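Local atomic coordinates of putative C39-like peptidase (Bacillus anthracis, PDB entry 3ERV), a protein that is of unproven function but, as a putative C39-like member of the papain-like cysteine peptidase clan, probably cleaves or binds peptides. Residues A62-D67 / K117-N122; L71-K76 / N96-S101; V146-A151 / G217-S222; N176-V181 / R193-D198. All blocks are in the same frame, centred on the assembly; numbering follows the deposited sequence.

Contact 1 of 4, residues A62-D67 / K117-N122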
loop_
_atom_site.group_PDB
_atom_site.type_symbol
_atom_site.label_atom_id
_atom_site.label_comp_id
_atom_site.label_asym_id
_atom_site.label_seq_id
_atom_site.Cartn_x
_atom_site.Cartn_y
_atom_site.Cartn_z
ATOM N N ALA A 62 -5.249 -0.780 14.431
ATOM C CA ALA A 62 -4.960 -2.026 15.145
ATOM C C ALA A 62 -4.545 -1.807 16.619
ATOM O O ALA A 62 -4.366 -2.775 17.344
ATOM C CB ALA A 62 -3.904 -2.824 14.397
ATOM N N GLY A 63 -4.386 -0.552 17.065
ATOM C CA GLY A 63 -4.044 -0.318 18.447
ATOM C C GLY A 63 -2.600 0.098 18.714
ATOM O O GLY A 63 -2.208 0.283 19.864
ATOM N N ILE A 64 -1.796 0.269 17.661
ATOM C CA ILE A 64 -0.384 0.621 17.858
ATOM C C ILE A 64 -0.204 2.145 17.858
ATOM O O ILE A 64 -0.752 2.828 16.971
ATOM C CB ILE A 64 0.518 0.009 16.739
ATOM C CG1 ILE A 64 0.245 -1.499 16.588
ATOM C CG2 ILE A 64 2.028 0.386 16.986
ATOM C CD1 ILE A 64 0.567 -2.320 17.850
ATOM N N THR A 65 0.555 2.674 18.823
ATOM C CA THR A 65 0.971 4.074 18.766
ATOM C C THR A 65 2.149 4.196 17.769
ATOM O O THR A 65 3.234 3.684 18.008
ATOM C CB THR A 65 1.439 4.579 20.156
ATOM O OG1 THR A 65 0.346 4.475 21.067
ATOM C CG2 THR A 65 1.966 6.088 20.115
ATOM N N VAL A 66 1.940 4.858 16.650
ATOM C CA VAL A 66 3.024 5.000 15.700
ATOM C C VAL A 66 2.651 6.110 14.719
ATOM O O VAL A 66 1.472 6.404 14.545
ATOM C CB VAL A 66 3.318 3.646 14.965
ATOM C CG1 VAL A 66 2.125 3.230 14.048
ATOM C CG2 VAL A 66 4.687 3.723 14.190
ATOM N N ASP A 67 3.630 6.781 14.146
ATOM C CA ASP A 67 3.303 7.771 13.135
ATOM C C ASP A 67 4.075 7.476 11.850
ATOM O O ASP A 67 5.012 6.676 11.850
ATOM C CB ASP A 67 3.597 9.181 13.617
ATOM C CG ASP A 67 5.055 9.397 13.862
ATOM O OD1 ASP A 67 5.847 9.586 12.936
ATOM O OD2 ASP A 67 5.440 9.378 15.020
ATOM N N LYS A 117 5.149 -6.396 10.683
ATOM C CA LYS A 117 5.495 -7.426 11.680
ATOM C C LYS A 117 6.317 -6.908 12.861
ATOM O O LYS A 117 6.220 -7.451 13.940
ATOM C CB LYS A 117 6.290 -8.545 11.012
ATOM C CG LYS A 117 5.507 -9.373 10.072
ATOM C CD LYS A 117 5.797 -10.846 10.388
ATOM C CE LYS A 117 4.726 -11.401 11.289
ATOM N NZ LYS A 117 5.233 -12.646 11.977
ATOM N N LYS A 118 7.120 -5.866 12.654
ATOM C CA LYS A 118 7.850 -5.261 13.740
ATOM C C LYS A 118 6.844 -4.860 14.829
ATOM O O LYS A 118 7.093 -5.009 16.036
ATOM C CB LYS A 118 8.623 -4.020 13.270
ATOM C CG LYS A 118 9.551 -3.445 14.339
ATOM C CD LYS A 118 10.118 -2.041 14.013
ATOM C CE LYS A 118 10.857 -1.443 15.218
ATOM N NZ LYS A 118 9.964 -0.510 15.986
ATOM N N TYR A 119 5.696 -4.356 14.393
ATOM C CA TYR A 119 4.727 -3.797 15.324
ATOM C C TYR A 119 3.609 -4.792 15.694
ATOM O O TYR A 119 3.006 -4.665 16.750
ATOM C CB TYR A 119 4.104 -2.529 14.722
ATOM C CG TYR A 119 5.058 -1.405 14.711
ATOM C CD1 TYR A 119 5.162 -0.551 15.809
ATOM C CD2 TYR A 119 5.925 -1.211 13.632
ATOM C CE1 TYR A 119 6.073 0.456 15.798
ATOM C CE2 TYR A 119 6.827 -0.199 13.630
ATOM C CZ TYR A 119 6.891 0.621 14.700
ATOM O OH TYR A 119 7.800 1.626 14.682
ATOM N N LEU A 120 3.327 -5.736 14.811
ATOM C CA LEU A 120 2.316 -6.770 15.053
ATOM C C LEU A 120 2.904 -8.183 14.760
ATOM O O LEU A 120 2.472 -8.877 13.814
ATOM C CB LEU A 120 1.096 -6.515 14.167
ATOM C CG LEU A 120 0.299 -5.210 14.383
ATOM C CD1 LEU A 120 -0.733 -5.052 13.234
ATOM C CD2 LEU A 120 -0.384 -5.185 15.747
ATOM N N PRO A 121 3.919 -8.591 15.543
ATOM C CA PRO A 121 4.638 -9.839 15.200
ATOM C C PRO A 121 3.733 -11.047 15.109
ATOM O O PRO A 121 3.985 -11.958 14.313
ATOM C CB PRO A 121 5.656 -10.000 16.328
ATOM C CG PRO A 121 5.216 -9.046 17.426
ATOM C CD PRO A 121 4.487 -7.919 16.721
ATOM N N ASN A 122 2.643 -11.037 15.860
ATOM C CA ASN A 122 1.766 -12.198 15.851
ATOM C C ASN A 122 0.424 -12.017 15.146
ATOM O O ASN A 122 -0.357 -12.972 15.068
ATOM C CB ASN A 122 1.580 -12.636 17.297
ATOM C CG ASN A 122 2.921 -12.930 17.939
ATOM O OD1 ASN A 122 3.717 -13.685 17.360
ATOM N ND2 ASN A 122 3.226 -12.270 19.066
#

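Contact 2 of 4, residues L71-K76 / N96-S101. With EDO (1,2-ethanediol), chain B.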
loop_
_atom_site.group_PDB
_atom_site.type_symbol
_atom_site.label_atom_id
_atom_site.label_comp_id
_atom_site.label_asym_id
_atom_site.label_seq_id
_atom_site.Cartn_x
_atom_site.Cartn_y
_atom_site.Cartn_z
ATOM N N LEU A 71 7.757 5.254 10.702
ATOM C CA LEU A 71 7.688 4.171 9.728
ATOM C C LEU A 71 8.561 4.484 8.502
ATOM O O LEU A 71 9.175 3.563 7.887
ATOM C CB LEU A 71 6.228 3.908 9.289
ATOM C CG LEU A 71 5.330 3.415 10.444
ATOM C CD1 LEU A 71 3.924 3.209 9.911
ATOM C CD2 LEU A 71 5.857 2.094 11.047
ATOM N N ALA A 72 8.586 5.770 8.141
ATOM C CA ALA A 72 9.417 6.211 7.025
ATOM C C ALA A 72 10.912 6.001 7.314
ATOM O O ALA A 72 11.693 5.719 6.398
ATOM C CB ALA A 72 9.155 7.642 6.703
ATOM N N ASN A 73 11.328 6.150 8.569
ATOM C CA ASN A 73 12.705 5.900 8.869
ATOM C C ASN A 73 12.991 4.401 8.951
ATOM O O ASN A 73 14.087 3.957 8.628
ATOM C CB ASN A 73 13.113 6.598 10.167
ATOM C CG ASN A 73 14.580 6.441 10.444
ATOM O OD1 ASN A 73 14.969 6.038 11.513
ATOM N ND2 ASN A 73 15.404 6.746 9.449
ATOM N N GLU A 74 12.003 3.626 9.394
ATOM C CA GLU A 74 12.201 2.197 9.666
ATOM C C GLU A 74 12.087 1.259 8.481
ATOM O O GLU A 74 12.623 0.168 8.515
ATOM C CB GLU A 74 11.283 1.740 10.815
ATOM C CG GLU A 74 11.767 2.315 12.183
ATOM C CD GLU A 74 10.754 2.054 13.303
ATOM O OE1 GLU A 74 9.615 1.613 12.999
ATOM O OE2 GLU A 74 11.098 2.296 14.496
ATOM N N ILE A 75 11.356 1.670 7.450
ATOM C CA ILE A 75 11.200 0.859 6.279
ATOM C C ILE A 75 12.572 0.557 5.704
ATOM O O ILE A 75 13.436 1.423 5.653
ATOM C CB ILE A 75 10.275 1.503 5.205
ATOM C CG1 ILE A 75 10.036 0.507 4.076
ATOM C CG2 ILE A 75 10.891 2.743 4.617
ATOM C CD1 ILE A 75 9.025 -0.508 4.350
ATOM N N LYS A 76 12.785 -0.697 5.321
ATOM C CA LYS A 76 14.060 -1.081 4.706
ATOM C C LYS A 76 14.210 -0.296 3.386
ATOM O O LYS A 76 13.236 -0.112 2.630
ATOM C CB LYS A 76 14.066 -2.585 4.489
ATOM C CG LYS A 76 15.276 -3.151 3.695
ATOM C CD LYS A 76 15.220 -4.692 3.683
ATOM C CE LYS A 76 16.512 -5.346 3.136
ATOM N NZ LYS A 76 16.523 -6.820 3.467
ATOM N N ASN A 96 14.376 7.772 -2.519
ATOM C CA ASN A 96 14.132 8.815 -1.528
ATOM C C ASN A 96 12.667 8.918 -1.133
ATOM O O ASN A 96 11.809 9.267 -1.942
ATOM C CB ASN A 96 14.671 10.151 -2.041
ATOM C CG ASN A 96 14.925 11.135 -0.920
ATOM O OD1 ASN A 96 13.976 11.570 -0.235
ATOM N ND2 ASN A 96 16.207 11.470 -0.692
ATOM N N ILE A 97 12.364 8.501 0.099
ATOM C CA ILE A 97 11.010 8.566 0.622
ATOM C C ILE A 97 10.543 10.018 0.951
ATOM O O ILE A 97 9.350 10.302 0.952
ATOM C CB ILE A 97 10.889 7.651 1.873
ATOM C CG1 ILE A 97 9.407 7.375 2.225
ATOM C CG2 ILE A 97 11.727 8.254 3.051
ATOM C CD1 ILE A 97 9.241 6.153 3.163
ATOM N N TYR A 98 11.493 10.923 1.181
ATOM C CA TYR A 98 11.221 12.238 1.738
ATOM C C TYR A 98 10.954 13.311 0.676
ATOM O O TYR A 98 10.014 14.126 0.811
ATOM C CB TYR A 98 12.420 12.729 2.573
ATOM C CG TYR A 98 12.681 11.894 3.795
ATOM C CD1 TYR A 98 11.755 11.850 4.842
ATOM C CD2 TYR A 98 13.852 11.133 3.910
ATOM C CE1 TYR A 98 11.985 11.054 5.964
ATOM C CE2 TYR A 98 14.084 10.352 5.040
ATOM C CZ TYR A 98 13.137 10.305 6.050
ATOM O OH TYR A 98 13.378 9.500 7.142
ATOM N N THR A 99 11.802 13.350 -0.349
ATOM C CA THR A 99 11.732 14.481 -1.301
ATOM C C THR A 99 11.740 14.113 -2.800
ATOM O O THR A 99 12.604 13.369 -3.252
ATOM C CB THR A 99 12.805 15.556 -1.021
ATOM O OG1 THR A 99 12.622 16.637 -1.943
ATOM C CG2 THR A 99 14.229 15.004 -1.181
ATOM N N PHE A 100 10.798 14.701 -3.554
ATOM C CA PHE A 100 10.725 14.585 -5.024
ATOM C C PHE A 100 12.014 15.147 -5.639
ATOM O O PHE A 100 12.395 14.834 -6.760
ATOM C CB PHE A 100 9.508 15.353 -5.568
ATOM C CG PHE A 100 8.177 14.608 -5.425
ATOM C CD1 PHE A 100 8.049 13.309 -5.832
ATOM C CD2 PHE A 100 7.067 15.236 -4.899
ATOM C CE1 PHE A 100 6.852 12.661 -5.739
ATOM C CE2 PHE A 100 5.878 14.571 -4.763
ATOM C CZ PHE A 100 5.772 13.287 -5.204
ATOM N N SER A 101 12.721 15.981 -4.915
ATOM C CA SER A 101 13.940 16.541 -5.493
ATOM C C SER A 101 15.036 15.503 -5.660
ATOM O O SER A 101 16.076 15.812 -6.222
ATOM C CB SER A 101 14.454 17.724 -4.664
ATOM O OG SER A 101 15.040 17.268 -3.441
HETATM C C1 EDO B . 15.137 8.055 2.312
HETATM O O1 EDO B . 14.518 7.081 1.480
HETATM C C2 EDO B . 16.624 8.157 2.110
HETATM O O2 EDO B . 16.932 8.938 0.955
HETATM O O HOH W 1 15.132 7.596 6.586
#

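Contact 3 of 4, residues V146-A151 / G217-S222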
loop_
_atom_site.group_PDB
_atom_site.type_symbol
_atom_site.label_atom_id
_atom_site.label_comp_id
_atom_site.label_asym_id
_atom_site.label_seq_id
_atom_site.Cartn_x
_atom_site.Cartn_y
_atom_site.Cartn_z
ATOM N N VAL A 146 -4.068 -2.649 3.608
ATOM C CA VAL A 146 -3.212 -1.778 2.855
ATOM C C VAL A 146 -2.976 -2.404 1.469
ATOM O O VAL A 146 -2.608 -3.587 1.364
ATOM C CB VAL A 146 -1.885 -1.574 3.579
ATOM C CG1 VAL A 146 -0.868 -0.768 2.690
ATOM C CG2 VAL A 146 -2.127 -0.933 4.947
ATOM N N ILE A 147 -3.196 -1.628 0.404
ATOM C CA ILE A 147 -3.052 -2.198 -0.936
ATOM C C ILE A 147 -2.164 -1.378 -1.882
ATOM O O ILE A 147 -2.170 -0.144 -1.863
ATOM C CB ILE A 147 -4.424 -2.508 -1.586
ATOM C CG1 ILE A 147 -5.131 -1.212 -1.933
ATOM C CG2 ILE A 147 -5.320 -3.441 -0.693
ATOM C CD1 ILE A 147 -5.010 -0.872 -3.402
ATOM N N ILE A 148 -1.376 -2.051 -2.699
ATOM C CA ILE A 148 -0.612 -1.330 -3.709
ATOM C C ILE A 148 -1.451 -1.339 -5.016
ATOM O O ILE A 148 -1.945 -2.383 -5.403
ATOM C CB ILE A 148 0.760 -1.996 -3.983
ATOM C CG1 ILE A 148 1.573 -2.168 -2.693
ATOM C CG2 ILE A 148 1.551 -1.222 -5.069
ATOM C CD1 ILE A 148 1.964 -0.911 -2.047
ATOM N N THR A 149 -1.611 -0.187 -5.666
ATOM C CA THR A 149 -2.389 -0.098 -6.910
ATOM C C THR A 149 -1.772 1.001 -7.741
ATOM O O THR A 149 -0.588 1.286 -7.565
ATOM C CB THR A 149 -3.884 0.204 -6.661
ATOM O OG1 THR A 149 -4.587 0.201 -7.913
ATOM C CG2 THR A 149 -4.083 1.583 -5.997
ATOM N N ASN A 150 -2.539 1.623 -8.641
ATOM C CA ASN A 150 -2.037 2.846 -9.298
ATOM C C ASN A 150 -2.976 4.021 -9.026
ATOM O O ASN A 150 -4.143 3.822 -8.708
ATOM C CB ASN A 150 -1.819 2.642 -10.803
ATOM C CG ASN A 150 -3.137 2.663 -11.578
ATOM O OD1 ASN A 150 -3.705 3.722 -11.833
ATOM N ND2 ASN A 150 -3.648 1.504 -11.873
ATOM N N ALA A 151 -2.463 5.241 -9.150
ATOM C CA ALA A 151 -3.211 6.434 -8.737
ATOM C C ALA A 151 -4.602 6.631 -9.401
ATOM O O ALA A 151 -5.456 7.346 -8.837
ATOM C CB ALA A 151 -2.352 7.660 -8.915
ATOM N N GLY A 217 -0.220 -6.674 -9.039
ATOM C CA GLY A 217 0.397 -7.830 -8.424
ATOM C C GLY A 217 -0.434 -8.400 -7.287
ATOM O O GLY A 217 0.043 -9.236 -6.524
ATOM N N SER A 218 -1.668 -7.936 -7.162
ATOM C CA SER A 218 -2.529 -8.346 -6.042
ATOM C C SER A 218 -1.859 -8.162 -4.652
ATOM O O SER A 218 -2.025 -9.003 -3.766
ATOM C CB SER A 218 -2.952 -9.811 -6.233
ATOM O OG SER A 218 -3.951 -9.898 -7.239
ATOM N N GLN A 219 -1.097 -7.080 -4.485
ATOM C CA GLN A 219 -0.307 -6.891 -3.275
ATOM C C GLN A 219 -1.164 -6.303 -2.145
ATOM O O GLN A 219 -1.831 -5.276 -2.339
ATOM C CB GLN A 219 0.873 -6.004 -3.528
ATOM C CG GLN A 219 1.637 -6.236 -4.842
ATOM C CD GLN A 219 2.901 -5.395 -4.843
ATOM O OE1 GLN A 219 3.549 -5.292 -3.809
ATOM N NE2 GLN A 219 3.244 -4.765 -5.977
ATOM N N ALA A 220 -1.149 -6.951 -0.978
ATOM C CA ALA A 220 -1.998 -6.496 0.142
ATOM C C ALA A 220 -1.507 -6.956 1.478
ATOM O O ALA A 220 -1.055 -8.074 1.618
ATOM C CB ALA A 220 -3.419 -6.944 -0.041
ATOM N N ILE A 221 -1.579 -6.067 2.464
ATOM C CA ILE A 221 -1.134 -6.357 3.829
ATOM C C ILE A 221 -2.306 -6.068 4.786
ATOM O O ILE A 221 -2.992 -5.051 4.663
ATOM C CB ILE A 221 0.052 -5.458 4.273
ATOM C CG1 ILE A 221 1.298 -5.627 3.389
ATOM C CG2 ILE A 221 0.374 -5.630 5.777
ATOM C CD1 ILE A 221 1.698 -7.030 3.256
ATOM N N SER A 222 -2.510 -6.931 5.764
ATOM C CA SER A 222 -3.491 -6.619 6.798
ATOM C C SER A 222 -3.028 -7.191 8.133
ATOM O O SER A 222 -1.819 -7.401 8.343
ATOM C CB SER A 222 -4.892 -7.141 6.415
ATOM O OG SER A 222 -5.881 -6.690 7.352
HETATM O O HOH W 2 -1.413 -4.923 -6.180
#

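Contact 4 of 4, residues N176-V181 / R193-D198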
loop_
_atom_site.group_PDB
_atom_site.type_symbol
_atom_site.label_atom_id
_atom_site.label_comp_id
_atom_site.label_asym_id
_atom_site.label_seq_id
_atom_site.Cartn_x
_atom_site.Cartn_y
_atom_site.Cartn_z
ATOM N N ASN A 176 2.894 5.829 -11.781
ATOM C CA ASN A 176 1.535 5.965 -11.291
ATOM C C ASN A 176 1.355 5.164 -9.974
ATOM O O ASN A 176 0.273 5.170 -9.405
ATOM C CB ASN A 176 0.611 5.239 -12.324
ATOM C CG ASN A 176 0.274 6.084 -13.511
ATOM O OD1 ASN A 176 -0.764 6.744 -13.516
ATOM N ND2 ASN A 176 1.138 6.071 -14.545
ATOM N N GLU A 177 2.365 4.379 -9.578
ATOM C CA GLU A 177 2.229 3.495 -8.392
ATOM C C GLU A 177 1.687 4.286 -7.214
ATOM O O GLU A 177 2.135 5.400 -6.947
ATOM C CB GLU A 177 3.582 2.870 -7.977
ATOM C CG GLU A 177 3.497 1.885 -6.763
ATOM C CD GLU A 177 3.962 2.452 -5.396
ATOM O OE1 GLU A 177 4.365 3.633 -5.298
ATOM O OE2 GLU A 177 3.898 1.698 -4.387
ATOM N N HIS A 178 0.751 3.686 -6.501
ATOM C CA HIS A 178 0.127 4.310 -5.369
ATOM C C HIS A 178 -0.265 3.286 -4.280
ATOM O O HIS A 178 -0.331 2.055 -4.514
ATOM C CB HIS A 178 -1.081 5.126 -5.839
ATOM C CG HIS A 178 -1.592 6.106 -4.814
ATOM N ND1 HIS A 178 -0.753 6.845 -3.998
ATOM C CD2 HIS A 178 -2.854 6.464 -4.472
ATOM C CE1 HIS A 178 -1.474 7.619 -3.206
ATOM N NE2 HIS A 178 -2.753 7.403 -3.467
ATOM N N CYS A 179 -0.534 3.772 -3.074
ATOM C CA CYS A 179 -0.869 2.844 -1.991
ATOM C C CYS A 179 -1.908 3.484 -1.122
ATOM O O CYS A 179 -1.780 4.635 -0.745
ATOM C CB CYS A 179 0.391 2.485 -1.187
ATOM S SG CYS A 179 0.069 1.413 0.220
ATOM N N VAL A 180 -2.946 2.726 -0.809
ATOM C CA VAL A 180 -4.104 3.240 -0.066
ATOM C C VAL A 180 -4.585 2.157 0.920
ATOM O O VAL A 180 -4.148 1.007 0.875
ATOM C CB VAL A 180 -5.296 3.710 -1.024
ATOM C CG1 VAL A 180 -4.826 4.733 -2.106
ATOM C CG2 VAL A 180 -5.989 2.529 -1.662
ATOM N N VAL A 181 -5.482 2.538 1.816
ATOM C CA VAL A 181 -6.101 1.603 2.744
ATOM C C VAL A 181 -7.509 1.345 2.275
ATOM O O VAL A 181 -8.285 2.304 2.127
ATOM C CB VAL A 181 -6.168 2.152 4.230
ATOM C CG1 VAL A 181 -6.672 1.052 5.186
ATOM C CG2 VAL A 181 -4.781 2.721 4.678
ATOM N N ARG A 193 -9.000 5.019 2.265
ATOM C CA ARG A 193 -8.197 6.151 2.770
ATOM C C ARG A 193 -7.009 6.331 1.819
ATOM O O ARG A 193 -6.183 5.423 1.643
ATOM C CB ARG A 193 -7.684 5.887 4.201
ATOM C CG ARG A 193 -8.760 5.891 5.259
ATOM C CD ARG A 193 -9.058 7.267 5.840
ATOM N NE ARG A 193 -10.007 7.045 6.931
ATOM C CZ ARG A 193 -11.318 7.220 6.859
ATOM N NH1 ARG A 193 -11.865 7.704 5.729
ATOM N NH2 ARG A 193 -12.073 6.925 7.931
ATOM N N ASP A 194 -6.938 7.495 1.189
ATOM C CA ASP A 194 -5.878 7.798 0.245
ATOM C C ASP A 194 -4.979 8.902 0.818
ATOM O O ASP A 194 -5.429 10.060 0.949
ATOM C CB ASP A 194 -6.522 8.264 -1.056
ATOM C CG ASP A 194 -5.521 8.472 -2.156
ATOM O OD1 ASP A 194 -4.361 8.872 -1.874
ATOM O OD2 ASP A 194 -5.917 8.205 -3.314
ATOM N N PRO A 195 -3.711 8.556 1.156
ATOM C CA PRO A 195 -2.796 9.487 1.825
ATOM C C PRO A 195 -2.457 10.733 0.991
ATOM O O PRO A 195 -1.872 11.674 1.516
ATOM C CB PRO A 195 -1.527 8.642 2.102
ATOM C CG PRO A 195 -1.618 7.461 1.176
ATOM C CD PRO A 195 -3.080 7.246 0.848
ATOM N N LEU A 196 -2.840 10.736 -0.284
ATOM C CA LEU A 196 -2.728 11.920 -1.124
ATOM C C LEU A 196 -4.040 12.677 -1.367
ATOM O O LEU A 196 -4.042 13.660 -2.092
ATOM C CB LEU A 196 -2.166 11.549 -2.475
ATOM C CG LEU A 196 -0.636 11.449 -2.538
ATOM C CD1 LEU A 196 -0.233 10.952 -3.930
ATOM C CD2 LEU A 196 -0.000 12.795 -2.224
ATOM N N LYS A 197 -5.156 12.233 -0.815
ATOM C CA LYS A 197 -6.403 12.972 -1.030
ATOM C C LYS A 197 -6.994 13.449 0.275
ATOM O O LYS A 197 -7.271 12.660 1.179
ATOM C CB LYS A 197 -7.437 12.131 -1.760
ATOM C CG LYS A 197 -7.061 11.701 -3.149
ATOM C CD LYS A 197 -7.987 10.559 -3.605
ATOM C CE LYS A 197 -7.944 10.349 -5.092
ATOM N NZ LYS A 197 -8.416 11.581 -5.719
ATOM N N ASP A 198 -7.220 14.748 0.363
ATOM C CA ASP A 198 -7.635 15.360 1.623
ATOM C C ASP A 198 -9.115 15.158 1.950
ATOM O O ASP A 198 -9.891 16.121 1.962
ATOM C CB ASP A 198 -7.330 16.849 1.579
ATOM C CG ASP A 198 -7.111 17.433 2.952
ATOM O OD1 ASP A 198 -7.324 16.710 3.959
ATOM O OD2 ASP A 198 -6.704 18.617 3.019
#

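Contact 1 of 4, residues A62-D67 / K117-N122
Ala62, in the Schellman end of helix 50-61, and Ile64 and Val66 just beyond it, pack on Tyr119 and Leu120 at the end of helix 109-119. The contact joins two helix ends of the helical part of this peptidase-like fold. Gly63, with positive phi, ends the first helix and turns the chain into the link. No hydrogen bond crosses between the segments; the contact is apolar. Ile64 is shared between two partners. Its CG2, anti to the backbone N, meets Tyr119 CD1 at 3.5 Å. Its other branch goes to Leu120, with Ile64 CD1 3.7 Å from Leu120 CD2. Leu120 spreads its two methyls over two residues, for Leu120 CD1 also touches Ala62 CB at 4.0 Å. Leu59 of helix 50-61 touches Val66, Tyr119 and Leu120, and Tyr223 of strand 220-223 touches Ala62 and Leu120, which ties the patch to the main sheet. The far end of the tyrosine is polar. Its hydroxyl hydrogen-bonds Glu74 and Lys70 of helix 68-74, and takes a weak bond from Lys118 NZ. These partners hold the outer end of the ring while the isoleucine packs near its root. Val66 CG2 meets the phenol end of the ring, 3.8 Å from Tyr119 CZ.

Contact 2 of 4, residues L71-K76 / N96-S101
Ala72 in the last turn of helix 68-74 and Ile75 just after it pack against Ile97 in the loop after strand 93-94, which is shaped by an Asx turn at Asn96. The tight part is small and apolar. Ile97 CD1 touches Ala72 CB at 3.8 Å and Ile75 CG2 at 4.1 Å. Ile97 CG1 stands anti to the backbone N (chi1 -164°), and chi2 (162°) keeps the chain extended to CD1 at the helix. Val52 of helix 50-61 also touches Ile97, and Leu46 touches both Ala72 and Tyr98. The other branch of Ile97 serves its neighbour: Ile97 CG2 sits 3.6 Å above the plane of the Tyr98 ring, over its centre. The looser side is wet. Asn73 is exposed, and its side chain meets Tyr98 through water 1, with Asn73 ND2 giving a hydrogen bond to the water at 3.0 Å. The same water lies 2.6 Å from Tyr98 OH. The Asn73 amide and Tyr98 ring planes are 27° apart. A 1,2-ethanediol, probably from the crystallisation liquor, also lies here. Its O1 accepts from Ile97 N at 2.9 Å, and its C1 lies near the Tyr98 ring. In the turn behind, Asn96 OD1 takes two donors: Tyr98 N and, at 2.8 Å, Thr99 N, which reach it from opposite faces of the amide plane.

Contact 3 of 4, residues V146-A151 / G217-S222
Strands 146-150 and 220-222 run antiparallel, with axes 4.8 Å apart and directions 170° apart. Val146 and Ile221 form a hydrogen-bonded pair: Val146 N gives to Ile221 O at 2.8 Å, and Ile221 N gives to Val146 O at 2.9 Å. Ile147 and Ala220 follow as a non-hydrogen-bonded pair. A longer bond, Ile148 N to Gln219 O at 3.3 Å, has its donor 39° out of the carbonyl plane. That carbonyl also accepts from Trp213 NE1. Water 2 carries the pairing on, donating to Ile148 O and accepting from Gln219 N. On one face, Ile147 CG2 meets Ala220 CB at 4.0 Å. On the other, the Val146 and Ile221 side chains lie beside each other. Ile148 crosses Gln219 at a slant, its CG1 3.9 Å from Gln219 OE1. The buried amide is held at both ends: OE1 accepts from His109 N and NE2 gives to Met216 O. Helix 50-61 covers Val146 and Ile148, while Phe209 of helix 206-215 meets Ile147. Sheet pairing between helices on both faces, here with Ile148 near, but not touching, Cys50, His178 and Asp194, a possible catalytic triad, is consistent with the central antiparallel sheet of a papain-like peptidase fold.

Contact 4 of 4, residues N176-V181 / R193-D198
His178 and Asp194 carry the main polar side-chain contact. His178 NE2 gives a hydrogen bond to Asp194 OD1 at 2.7 Å, with an N-H...O angle of 158°. The oxygen lies in the plane of the imidazole, but the donor meets the carboxylate from above, 39° out of its plane. His178 CG is anti to the backbone N (chi1 -165°), directed to the loop 193-198. Asp194 OD1 has a second donor: Leu196 N binds it at 2.9 Å from the opposite face, forming an Asx turn. This second bond helps to hold the carboxylate in place for the imidazole. Lys197 N bonds to Asp194 O and closes a type I turn. The Arg193 guanidinium leads away, and its NH2 bonds to Val37 O.

The backbone bonds belong to an antiparallel bridge between strands 177-185 and 189-193. Val181 N gives to Arg193 O at 3.0 Å, and Arg193 N gives to Val181 O at 2.8 Å. Just past this bridge the second strand ends and the turn begins. With Cys50 of helix 50-61 touching His178, the residues fit a Cys-His-Asp triad, as in papain-like cysteine peptidases, though this role is unconfirmed here.

Van der Waals contacts fill in around the pair. Leu196 CD1 lies 3.6 Å from His178 CE1. Val180 CG1 packs on the carboxylate, 3.8 Å from Asp194 CG, and also meets Pro195 CD. Beside the bridge, Val181 CB and Arg193 CB are 4.0 Å apart. Pro195 CD rests against Cys179 O at 3.3 Å.

Overall arrangement
From the N terminus, helix 50-61 runs into 62-67, the first half of contact 1, which closes at 117-122 after helix 109-119. Contact 2 lies wholly within this span, joining the end of helix 68-74 to the loop 96-101. The two touch through Tyr119, Val66, Leu71 and Glu74. After contact 1 closes, the chain returns to the main antiparallel sheet. Contact 3 opens on strand 145-150 and closes only at 217-222, pairing it with strand 220-223. Contact 4 falls inside that second span and joins strand 177-185 to the end of strand 189-193 and the turn after it. Strands 145-150 and 177-185 are neighbours, so contacts 3 and 4 share the sheet. No contacts cross along the chain.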